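Uncharacterized protein (Bacteroides cellulosilyticus, PDB 5JVK) probably hydrolyses O-glycosidic bonds inside carbohydrate chains, as a family 39 endo-glycoside hydrolase of a gut symbiont. Local coordinates at residues V43-N48 / I469-C474; R134-W139 / L170-Y175; E217-N222 / T252-G257. All blocks are in the same frame, centred on the assembly; numbering follows the deposited sequence.

Interaction 1: V43-N48 / I469-C474; sequences VRYGDN and IDWQGC
Ionic pairing sets up the arginine first. Its chain, bent at chi3 (69°), turns the guanidinium side-on to Asp-47, so that NE and NH2 each take one carboxylate oxygen through its syn lone pair; Arg-44 NH2 lies 2.7 Å from Asp-47 OD2. NH1 has a second carboxylate partner, Glu-67. With its rotation fixed by these two bonds, the guanidinium receives the thiol of Cys-474 over one face, with Cys-474 SG 3.3 Å from Arg-44 NH1; a small, polarisable sulfur suits that place.

The polar link between the segments is slight. Gln-472, extended beyond CG, crosses the aliphatic part of Arg-44 obliquely, and its NE2, lying near Arg-44 CG, makes a weak hydrogen bond of 3.4 Å to Tyr-45 O. These residues join the end of strand 37-44, in the N-terminal beta sheet, to the hairpin between strands 466-469 and 475-476 of the antiparallel sheet that follows the barrel. A type I turn from Asp-470 to Gly-473 is reinforced by an Asx turn, Asp-470 OD1 accepting from Gln-472 N at 3.0 Å, and Gly-473 takes a positive phi that suits glycine.

Aromatic packing completes the contact. Trp-471 presents the CZ2 edge of its indole to the face of Tyr-45, a T-shaped pair with planes at 87° and Trp-471 CZ2 3.7 Å from Tyr-45 CD1. The indole also packs on Ile-351 and Ala-407 of barrel helices 350-366 and 403-415.

Interaction 2: R134-W139 / L170-Y175; sequences RTDLAW and LIVFGY. With GOL (glycerol), chain G.
Strands 132-138 and 168-174 are the second and third of a closed (beta/alpha)8 barrel, neighbours in parallel register with their segment axes 31° apart. Five backbone hydrogen bonds ladder them together, alternating in direction, from Thr-135 N to Leu-170 O (3.3 Å) up to Trp-139 N to Gly-174 O, the straightest at 171°. That last donor opens helix 139-142, and the unusual backbone angles of Gly-174 call for glycine.

On the outer face, Leu-137 and Phe-173 run side by side, and Leu-137 CD1 meets the ring edge 3.3 Å from Phe-173 CD1. Trp-139 continues the apolar layer, its CB resting 3.7 Å from Phe-173 CZ, while helices 153-164 and 194-211 pack against this side.

The inner face carries Arg-134, Asp-136, Leu-170 and Val-172. Arg-134 is extended from CG to NE and passes along Leu-170 CD2; Val-172 CG1 then lies over one face of the guanidinium, whose nitrogens pair with Glu-219, Glu-340 and Asn-222. Asp-136, with CG beside its backbone N, binds a glycerol, probably from the crystallisation liquor: O3 reaches Asp-136 OD2 at 2.7 Å and O2 reaches OD1. Glycerol O2 also bonds to Tyr-175 OH, 3.2 Å away. One water donates to both Asp-136 OD1 and Val-172 O, at 3.0 Å from each.

Carboxylate, phenol and water around this polyol form a lining that would suit sugar hydroxyls, consistent with a substrate pocket, while the positive charge of Arg-134 would probably favour the ionised form of Glu-219 and Glu-340.

Interaction 3: E217-N222 / T252-G257; sequences EWELWN and TLISGG
Two hydroxyls, those of Ser-286 and Thr-339, grip Glu-219 OE2 with a hydrogen bond each, while OE1 is taken by Arg-134. The side chain of Glu-219 arrives there fully stretched, with CG anti to the backbone N (chi1 -172°) and chi2 at 179°, crossing obliquely past the CG2 branch of Ile-254. Its tip comes to rest with Glu-219 OE2 3.5 Å from Gly-257 CA. An alanine here would remove the carboxylate, and Arg-134 would probably be less firmly positioned and the two hydroxyls left to reorient.

Strands 217-220 and 252-255 run parallel. Trp-218 N donates to Thr-252 O, and Trp-218 O accepts from Ile-254 N at 2.8 Å. Ile-254 O in turn takes Leu-220 N, also 2.8 Å away and nearly along the C=O axis, and a CA-H contact from Glu-219 CA at 3.3 Å. Beta-branched Ile-254 fits a strand well, and its CB packs over Trp-218 O.

Past the strands the two segments stay close because Gly-257 has no side chain. Trp-221 O lies 3.2 Å from Gly-257 CA, where a CB would clash with that oxygen, and the positive phi also favours glycine.

The pair forms a right-handed beta-alpha-beta unit of the barrel: helix 229-247 lies outside, covering Leu-220 and Leu-253, while strand 168-174 flanks strand 217-220 and Trp-337 of strand 335-341 meets Ile-254 across the interior.

In the fold
Interactions 2 and 3 are successive parts of one barrel wall, their centres 9 Å apart, because strands 168-174 and 217-220 are neighbours. Phe-173 O lies 2.6 Å from Trp-221 N, a probable hydrogen bond, and Arg-134 NE is 2.7 Å from Glu-219 OE1 in a salt bridge. The side chain of Asn-222 lies about 4 Å from the glycerol, so both contacts border the pocket that probably receives substrate. Arg-134 also pairs with Glu-340 at the end of the seventh strand, where clan GH-A enzymes carry their nucleophile. Interaction 1 stands apart, its centre 38 Å from interaction 2, and encloses the other two along the chain by joining the beta domains before and after the barrel.

Interaction 1: V43-N48 / I469-C474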
loop_
_atom_site.group_PDB
_atom_site.type_symbol
_atom_site.label_atom_id
_atom_site.label_comp_id
_atom_site.label_asym_id
_atom_site.label_seq_id
_atom_site.Cartn_x
_atom_site.Cartn_y
_atom_site.Cartn_z
ATOM N N VAL A 43 -2.785 12.776 22.634
ATOM C CA VAL A 43 -2.223 11.696 23.456
ATOM C C VAL A 43 -1.622 10.604 22.564
ATOM O O VAL A 43 -2.328 10.000 21.755
ATOM C CB VAL A 43 -3.308 11.064 24.356
ATOM C CG1 VAL A 43 -2.673 10.143 25.391
ATOM C CG2 VAL A 43 -4.142 12.146 25.035
ATOM N N ARG A 44 -0.326 10.345 22.734
ATOM C CA ARG A 44 0.411 9.402 21.886
ATOM C C ARG A 44 0.095 7.948 22.239
ATOM O O ARG A 44 -0.115 7.622 23.408
ATOM C CB ARG A 44 1.919 9.642 22.019
ATOM C CG ARG A 44 2.766 8.843 21.040
ATOM C CD ARG A 44 4.153 9.431 20.838
ATOM N NE ARG A 44 5.011 9.301 22.014
ATOM C CZ ARG A 44 6.289 9.680 22.066
ATOM N NH1 ARG A 44 6.889 10.223 21.008
ATOM N NH2 ARG A 44 6.985 9.516 23.185
ATOM N N TYR A 45 0.069 7.083 21.224
ATOM C CA TYR A 45 -0.153 5.646 21.424
ATOM C C TYR A 45 0.988 5.046 22.259
ATOM O O TYR A 45 2.154 5.429 22.100
ATOM C CB TYR A 45 -0.283 4.926 20.064
ATOM C CG TYR A 45 -0.446 3.419 20.123
ATOM C CD1 TYR A 45 0.655 2.581 20.333
ATOM C CD2 TYR A 45 -1.695 2.825 19.935
ATOM C CE1 TYR A 45 0.512 1.205 20.386
ATOM C CE2 TYR A 45 -1.846 1.448 19.982
ATOM C CZ TYR A 45 -0.739 0.644 20.206
ATOM O OH TYR A 45 -0.881 -0.723 20.259
ATOM N N GLY A 46 0.633 4.125 23.156
ATOM C CA GLY A 46 1.608 3.367 23.944
ATOM C C GLY A 46 1.997 4.005 25.266
ATOM O O GLY A 46 1.714 3.449 26.325
ATOM N N ASP A 47 2.655 5.162 25.198
ATOM C CA ASP A 47 3.198 5.842 26.384
ATOM C C ASP A 47 2.411 7.083 26.839
ATOM O O ASP A 47 2.768 7.699 27.845
ATOM C CB ASP A 47 4.681 6.197 26.162
ATOM C CG ASP A 47 4.891 7.303 25.132
ATOM O OD1 ASP A 47 4.029 7.503 24.249
ATOM O OD2 ASP A 47 5.940 7.975 25.203
ATOM N N ASN A 48 1.362 7.443 26.096
ATOM C CA ASN A 48 0.461 8.556 26.448
ATOM C C ASN A 48 1.152 9.923 26.628
ATOM O O ASN A 48 0.735 10.723 27.467
ATOM C CB ASN A 48 -0.378 8.211 27.695
ATOM C CG ASN A 48 -1.128 6.895 27.561
ATOM O OD1 ASN A 48 -1.128 6.083 28.483
ATOM N ND2 ASN A 48 -1.770 6.679 26.419
ATOM N N ILE A 469 14.657 3.994 16.825
ATOM C CA ILE A 469 13.337 4.514 16.450
ATOM C C ILE A 469 12.332 3.362 16.511
ATOM O O ILE A 469 12.644 2.255 16.074
ATOM C CB ILE A 469 13.343 5.093 15.008
ATOM C CG1 ILE A 469 14.513 6.072 14.796
ATOM C CG2 ILE A 469 12.009 5.761 14.677
ATOM C CD1 ILE A 469 14.513 7.287 15.707
ATOM N N ASP A 470 11.140 3.615 17.052
ATOM C CA ASP A 470 10.070 2.599 17.087
ATOM C C ASP A 470 9.204 2.679 15.813
ATOM O O ASP A 470 9.481 3.482 14.922
ATOM C CB ASP A 470 9.244 2.706 18.387
ATOM C CG ASP A 470 8.327 3.929 18.434
ATOM O OD1 ASP A 470 8.411 4.807 17.548
ATOM O OD2 ASP A 470 7.510 4.014 19.376
ATOM N N TRP A 471 8.154 1.860 15.742
ATOM C CA TRP A 471 7.220 1.832 14.593
ATOM C C TRP A 471 6.554 3.175 14.253
ATOM O O TRP A 471 6.015 3.352 13.158
ATOM C CB TRP A 471 6.104 0.816 14.861
ATOM C CG TRP A 471 5.091 1.300 15.867
ATOM C CD1 TRP A 471 5.207 1.282 17.223
ATOM C CD2 TRP A 471 3.818 1.896 15.582
ATOM N NE1 TRP A 471 4.086 1.823 17.803
ATOM C CE2 TRP A 471 3.218 2.210 16.819
ATOM C CE3 TRP A 471 3.129 2.197 14.401
ATOM C CZ2 TRP A 471 1.956 2.804 16.910
ATOM C CZ3 TRP A 471 1.874 2.788 14.493
ATOM C CH2 TRP A 471 1.301 3.085 15.740
ATOM N N GLN A 472 6.612 4.094 15.212
ATOM C CA GLN A 472 5.810 5.303 15.285
ATOM C C GLN A 472 6.585 6.559 14.870
ATOM O O GLN A 472 5.983 7.619 14.668
ATOM C CB GLN A 472 5.408 5.455 16.751
ATOM C CG GLN A 472 3.995 5.891 17.014
ATOM C CD GLN A 472 3.682 5.906 18.500
ATOM O OE1 GLN A 472 4.513 5.551 19.334
ATOM N NE2 GLN A 472 2.476 6.295 18.834
ATOM N N GLY A 473 7.913 6.439 14.764
ATOM C CA GLY A 473 8.806 7.584 14.605
ATOM C C GLY A 473 9.387 8.105 15.913
ATOM O O GLY A 473 10.289 8.944 15.892
ATOM N N CYS A 474 8.884 7.611 17.045
ATOM C CA CYS A 474 9.331 8.056 18.366
ATOM C C CYS A 474 10.745 7.548 18.640
ATOM O O CYS A 474 11.030 6.370 18.438
ATOM C CB CYS A 474 8.360 7.574 19.459
ATOM S SG CYS A 474 8.998 7.641 21.153
#

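Interaction 2: R134-W139 / L170-Y175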
loop_
_atom_site.group_PDB
_atom_site.type_symbol
_atom_site.label_atom_id
_atom_site.label_comp_id
_atom_site.label_asym_id
_atom_site.label_seq_id
_atom_site.Cartn_x
_atom_site.Cartn_y
_atom_site.Cartn_z
ATOM N N ARG A 134 -2.832 2.365 -7.571
ATOM C CA ARG A 134 -3.588 1.482 -8.451
ATOM C C ARG A 134 -5.055 1.872 -8.397
ATOM O O ARG A 134 -5.601 2.084 -7.313
ATOM C CB ARG A 134 -3.419 0.024 -8.025
ATOM C CG ARG A 134 -4.166 -0.984 -8.891
ATOM C CD ARG A 134 -3.787 -2.391 -8.478
ATOM N NE ARG A 134 -4.451 -3.438 -9.259
ATOM C CZ ARG A 134 -5.553 -4.107 -8.906
ATOM N NH1 ARG A 134 -6.203 -3.858 -7.768
ATOM N NH2 ARG A 134 -6.024 -5.047 -9.717
ATOM N N THR A 135 -5.689 1.964 -9.563
ATOM C CA THR A 135 -7.131 2.187 -9.625
ATOM C C THR A 135 -7.750 1.591 -10.885
ATOM O O THR A 135 -7.052 1.251 -11.840
ATOM C CB THR A 135 -7.483 3.682 -9.481
ATOM O OG1 THR A 135 -8.886 3.816 -9.225
ATOM C CG2 THR A 135 -7.097 4.479 -10.726
ATOM N N ASP A 136 -9.073 1.467 -10.857
ATOM C CA ASP A 136 -9.820 0.766 -11.895
ATOM C C ASP A 136 -10.127 1.654 -13.087
ATOM O O ASP A 136 -10.205 2.879 -12.973
ATOM C CB ASP A 136 -11.139 0.234 -11.336
ATOM C CG ASP A 136 -10.934 -0.765 -10.230
ATOM O OD1 ASP A 136 -10.681 -1.953 -10.535
ATOM O OD2 ASP A 136 -11.029 -0.359 -9.050
ATOM N N LEU A 137 -10.295 1.009 -14.233
ATOM C CA LEU A 137 -10.855 1.641 -15.412
ATOM C C LEU A 137 -11.773 0.623 -16.077
ATOM O O LEU A 137 -11.324 -0.449 -16.483
ATOM C CB LEU A 137 -9.739 2.095 -16.357
ATOM C CG LEU A 137 -10.114 2.946 -17.581
ATOM C CD1 LEU A 137 -10.750 2.107 -18.683
ATOM C CD2 LEU A 137 -11.025 4.104 -17.194
ATOM N N ALA A 138 -13.055 0.962 -16.177
ATOM C CA ALA A 138 -14.049 0.069 -16.757
ATOM C C ALA A 138 -14.044 0.187 -18.280
ATOM O O ALA A 138 -14.123 1.293 -18.820
ATOM C CB ALA A 138 -15.428 0.392 -16.205
ATOM N N TRP A 139 -13.935 -0.957 -18.956
ATOM C CA TRP A 139 -14.106 -1.062 -20.414
ATOM C C TRP A 139 -15.446 -0.449 -20.843
ATOM O O TRP A 139 -15.507 0.314 -21.807
ATOM C CB TRP A 139 -14.008 -2.541 -20.821
ATOM C CG TRP A 139 -14.175 -2.880 -22.284
ATOM C CD1 TRP A 139 -14.116 -2.029 -23.352
ATOM C CD2 TRP A 139 -14.382 -4.189 -22.828
ATOM N NE1 TRP A 139 -14.301 -2.725 -24.523
ATOM C CE2 TRP A 139 -14.466 -4.052 -24.229
ATOM C CE3 TRP A 139 -14.520 -5.465 -22.263
ATOM C CZ2 TRP A 139 -14.676 -5.146 -25.078
ATOM C CZ3 TRP A 139 -14.730 -6.551 -23.105
ATOM C CH2 TRP A 139 -14.809 -6.382 -24.499
ATOM N N LEU A 170 -0.763 3.082 -11.830
ATOM C CA LEU A 170 -0.980 1.795 -12.493
ATOM C C LEU A 170 -2.486 1.623 -12.652
ATOM O O LEU A 170 -3.231 1.858 -11.705
ATOM C CB LEU A 170 -0.392 0.667 -11.644
ATOM C CG LEU A 170 -0.441 -0.778 -12.171
ATOM C CD1 LEU A 170 0.768 -1.568 -11.688
ATOM C CD2 LEU A 170 -1.724 -1.505 -11.777
ATOM N N ILE A 171 -2.936 1.217 -13.841
ATOM C CA ILE A 171 -4.371 1.156 -14.153
ATOM C C ILE A 171 -4.790 -0.271 -14.493
ATOM O O ILE A 171 -4.231 -0.885 -15.404
ATOM C CB ILE A 171 -4.741 2.097 -15.327
ATOM C CG1 ILE A 171 -4.315 3.544 -15.028
ATOM C CG2 ILE A 171 -6.235 2.030 -15.647
ATOM C CD1 ILE A 171 -5.067 4.229 -13.900
ATOM N N VAL A 172 -5.782 -0.784 -13.760
ATOM C CA VAL A 172 -6.353 -2.106 -14.037
ATOM C C VAL A 172 -7.598 -1.952 -14.920
ATOM O O VAL A 172 -8.606 -1.374 -14.510
ATOM C CB VAL A 172 -6.600 -2.955 -12.748
ATOM C CG1 VAL A 172 -7.650 -2.352 -11.818
ATOM C CG2 VAL A 172 -6.977 -4.387 -13.113
ATOM N N PHE A 173 -7.490 -2.461 -16.147
ATOM C CA PHE A 173 -8.515 -2.320 -17.180
ATOM C C PHE A 173 -9.334 -3.599 -17.286
ATOM O O PHE A 173 -8.762 -4.677 -17.445
ATOM C CB PHE A 173 -7.844 -2.042 -18.534
ATOM C CG PHE A 173 -8.811 -1.881 -19.675
ATOM C CD1 PHE A 173 -9.364 -0.644 -19.948
ATOM C CD2 PHE A 173 -9.160 -2.961 -20.481
ATOM C CE1 PHE A 173 -10.257 -0.474 -20.994
ATOM C CE2 PHE A 173 -10.052 -2.803 -21.531
ATOM C CZ PHE A 173 -10.603 -1.555 -21.791
ATOM N N GLY A 174 -10.660 -3.490 -17.229
ATOM C CA GLY A 174 -11.507 -4.653 -17.480
ATOM C C GLY A 174 -12.966 -4.522 -17.100
ATOM O O GLY A 174 -13.546 -3.443 -17.197
ATOM N N TYR A 175 -13.530 -5.641 -16.645
ATOM C CA TYR A 175 -14.976 -5.872 -16.507
ATOM C C TYR A 175 -15.725 -5.828 -17.851
ATOM O O TYR A 175 -15.362 -5.080 -18.760
ATOM C CB TYR A 175 -15.609 -4.947 -15.456
ATOM C CG TYR A 175 -14.950 -5.048 -14.089
ATOM C CD1 TYR A 175 -14.813 -6.283 -13.443
ATOM C CD2 TYR A 175 -14.464 -3.912 -13.435
ATOM C CE1 TYR A 175 -14.210 -6.382 -12.195
ATOM C CE2 TYR A 175 -13.861 -4.001 -12.185
ATOM C CZ TYR A 175 -13.736 -5.235 -11.568
ATOM O OH TYR A 175 -13.138 -5.324 -10.332
HETATM C C1 GOL G . -11.469 -3.990 -5.645
HETATM O O1 GOL G . -11.198 -5.216 -4.946
HETATM C C2 GOL G . -10.842 -4.025 -7.042
HETATM O O2 GOL G . -11.780 -3.559 -8.024
HETATM C C3 GOL G . -9.579 -3.168 -7.101
HETATM O O3 GOL G . -9.884 -1.768 -7.070
HETATM O O HOH W 1 -10.864 -2.916 -13.374
#

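Interaction 3: E217-N222 / T252-G257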
loop_
_atom_site.group_PDB
_atom_site.type_symbol
_atom_site.label_atom_id
_atom_site.label_comp_id
_atom_site.label_asym_id
_atom_site.label_seq_id
_atom_site.Cartn_x
_atom_site.Cartn_y
_atom_site.Cartn_z
ATOM N N GLU A 217 2.122 1.506 -16.683
ATOM C CA GLU A 217 1.737 0.189 -16.160
ATOM C C GLU A 217 0.239 -0.041 -16.347
ATOM O O GLU A 217 -0.580 0.673 -15.759
ATOM C CB GLU A 217 2.093 0.063 -14.673
ATOM C CG GLU A 217 3.584 -0.026 -14.375
ATOM C CD GLU A 217 4.284 1.322 -14.384
ATOM O OE1 GLU A 217 3.810 2.254 -13.702
ATOM O OE2 GLU A 217 5.316 1.452 -15.074
ATOM N N TRP A 218 -0.105 -1.040 -17.162
ATOM C CA TRP A 218 -1.491 -1.391 -17.467
ATOM C C TRP A 218 -1.731 -2.857 -17.137
ATOM O O TRP A 218 -1.013 -3.730 -17.631
ATOM C CB TRP A 218 -1.788 -1.138 -18.944
ATOM C CG TRP A 218 -1.766 0.311 -19.331
ATOM C CD1 TRP A 218 -0.694 1.019 -19.793
ATOM C CD2 TRP A 218 -2.869 1.226 -19.298
ATOM N NE1 TRP A 218 -1.060 2.320 -20.047
ATOM C CE2 TRP A 218 -2.389 2.475 -19.754
ATOM C CE3 TRP A 218 -4.217 1.112 -18.928
ATOM C CZ2 TRP A 218 -3.212 3.609 -19.849
ATOM C CZ3 TRP A 218 -5.038 2.242 -19.023
ATOM C CH2 TRP A 218 -4.529 3.472 -19.481
ATOM N N GLU A 219 -2.745 -3.117 -16.310
ATOM C CA GLU A 219 -3.063 -4.461 -15.829
ATOM C C GLU A 219 -4.350 -4.933 -16.493
ATOM O O GLU A 219 -5.383 -4.282 -16.375
ATOM C CB GLU A 219 -3.213 -4.449 -14.304
ATOM C CG GLU A 219 -3.350 -5.820 -13.652
ATOM C CD GLU A 219 -3.473 -5.748 -12.135
ATOM O OE1 GLU A 219 -3.809 -4.669 -11.600
ATOM O OE2 GLU A 219 -3.239 -6.777 -11.468
ATOM N N LEU A 220 -4.284 -6.062 -17.194
ATOM C CA LEU A 220 -5.434 -6.577 -17.937
ATOM C C LEU A 220 -6.329 -7.410 -17.013
ATOM O O LEU A 220 -6.005 -8.549 -16.676
ATOM C CB LEU A 220 -4.963 -7.374 -19.166
ATOM C CG LEU A 220 -5.972 -7.792 -20.252
ATOM C CD1 LEU A 220 -6.971 -8.830 -19.753
ATOM C CD2 LEU A 220 -6.707 -6.586 -20.829
ATOM N N TRP A 221 -7.444 -6.807 -16.603
ATOM C CA TRP A 221 -8.529 -7.454 -15.847
ATOM C C TRP A 221 -8.177 -7.654 -14.370
ATOM O O TRP A 221 -7.048 -8.001 -14.035
ATOM C CB TRP A 221 -8.962 -8.789 -16.491
ATOM C CG TRP A 221 -10.446 -8.965 -16.549
ATOM C CD1 TRP A 221 -11.246 -9.517 -15.595
ATOM C CD2 TRP A 221 -11.310 -8.568 -17.619
ATOM N NE1 TRP A 221 -12.559 -9.495 -16.005
ATOM C CE2 TRP A 221 -12.626 -8.920 -17.246
ATOM C CE3 TRP A 221 -11.099 -7.950 -18.860
ATOM C CZ2 TRP A 221 -13.732 -8.673 -18.067
ATOM C CZ3 TRP A 221 -12.199 -7.704 -19.680
ATOM C CH2 TRP A 221 -13.500 -8.065 -19.276
ATOM N N ASN A 222 -9.156 -7.420 -13.496
ATOM C CA ASN A 222 -8.995 -7.616 -12.056
ATOM C C ASN A 222 -9.616 -8.944 -11.623
ATOM O O ASN A 222 -10.832 -9.122 -11.706
ATOM C CB ASN A 222 -9.647 -6.474 -11.280
ATOM C CG ASN A 222 -9.456 -6.614 -9.783
ATOM O OD1 ASN A 222 -8.364 -6.404 -9.265
ATOM N ND2 ASN A 222 -10.516 -6.987 -9.086
ATOM N N THR A 252 4.464 -1.405 -19.632
ATOM C CA THR A 252 4.532 -2.769 -19.128
ATOM C C THR A 252 3.100 -3.303 -19.089
ATOM O O THR A 252 2.294 -2.872 -18.257
ATOM C CB THR A 252 5.169 -2.811 -17.729
ATOM O OG1 THR A 252 6.421 -2.120 -17.760
ATOM C CG2 THR A 252 5.409 -4.245 -17.274
ATOM N N LEU A 253 2.779 -4.198 -20.023
ATOM C CA LEU A 253 1.481 -4.871 -20.050
ATOM C C LEU A 253 1.502 -6.019 -19.046
ATOM O O LEU A 253 2.311 -6.943 -19.174
ATOM C CB LEU A 253 1.165 -5.384 -21.461
ATOM C CG LEU A 253 -0.265 -5.853 -21.790
ATOM C CD1 LEU A 253 -0.598 -7.214 -21.182
ATOM C CD2 LEU A 253 -1.305 -4.813 -21.384
ATOM N N ILE A 254 0.601 -5.954 -18.063
ATOM C CA ILE A 254 0.587 -6.878 -16.927
ATOM C C ILE A 254 -0.637 -7.799 -16.993
ATOM O O ILE A 254 -1.774 -7.329 -16.961
ATOM C CB ILE A 254 0.605 -6.105 -15.586
ATOM C CG1 ILE A 254 1.861 -5.222 -15.499
ATOM C CG2 ILE A 254 0.544 -7.069 -14.401
ATOM C CD1 ILE A 254 1.790 -4.142 -14.439
ATOM N N SER A 255 -0.391 -9.108 -17.073
ATOM C CA SER A 255 -1.455 -10.119 -17.137
ATOM C C SER A 255 -1.759 -10.724 -15.765
ATOM O O SER A 255 -1.146 -10.349 -14.766
ATOM C CB SER A 255 -1.038 -11.231 -18.085
ATOM O OG SER A 255 0.064 -11.945 -17.546
ATOM N N GLY A 256 -2.706 -11.662 -15.725
ATOM C CA GLY A 256 -3.054 -12.383 -14.504
ATOM C C GLY A 256 -4.161 -11.701 -13.733
ATOM O O GLY A 256 -5.226 -12.284 -13.519
ATOM N N GLY A 257 -3.901 -10.468 -13.302
ATOM C CA GLY A 257 -4.860 -9.700 -12.522
ATOM C C GLY A 257 -5.068 -10.240 -11.124
ATOM O O GLY A 257 -6.118 -10.002 -10.521
#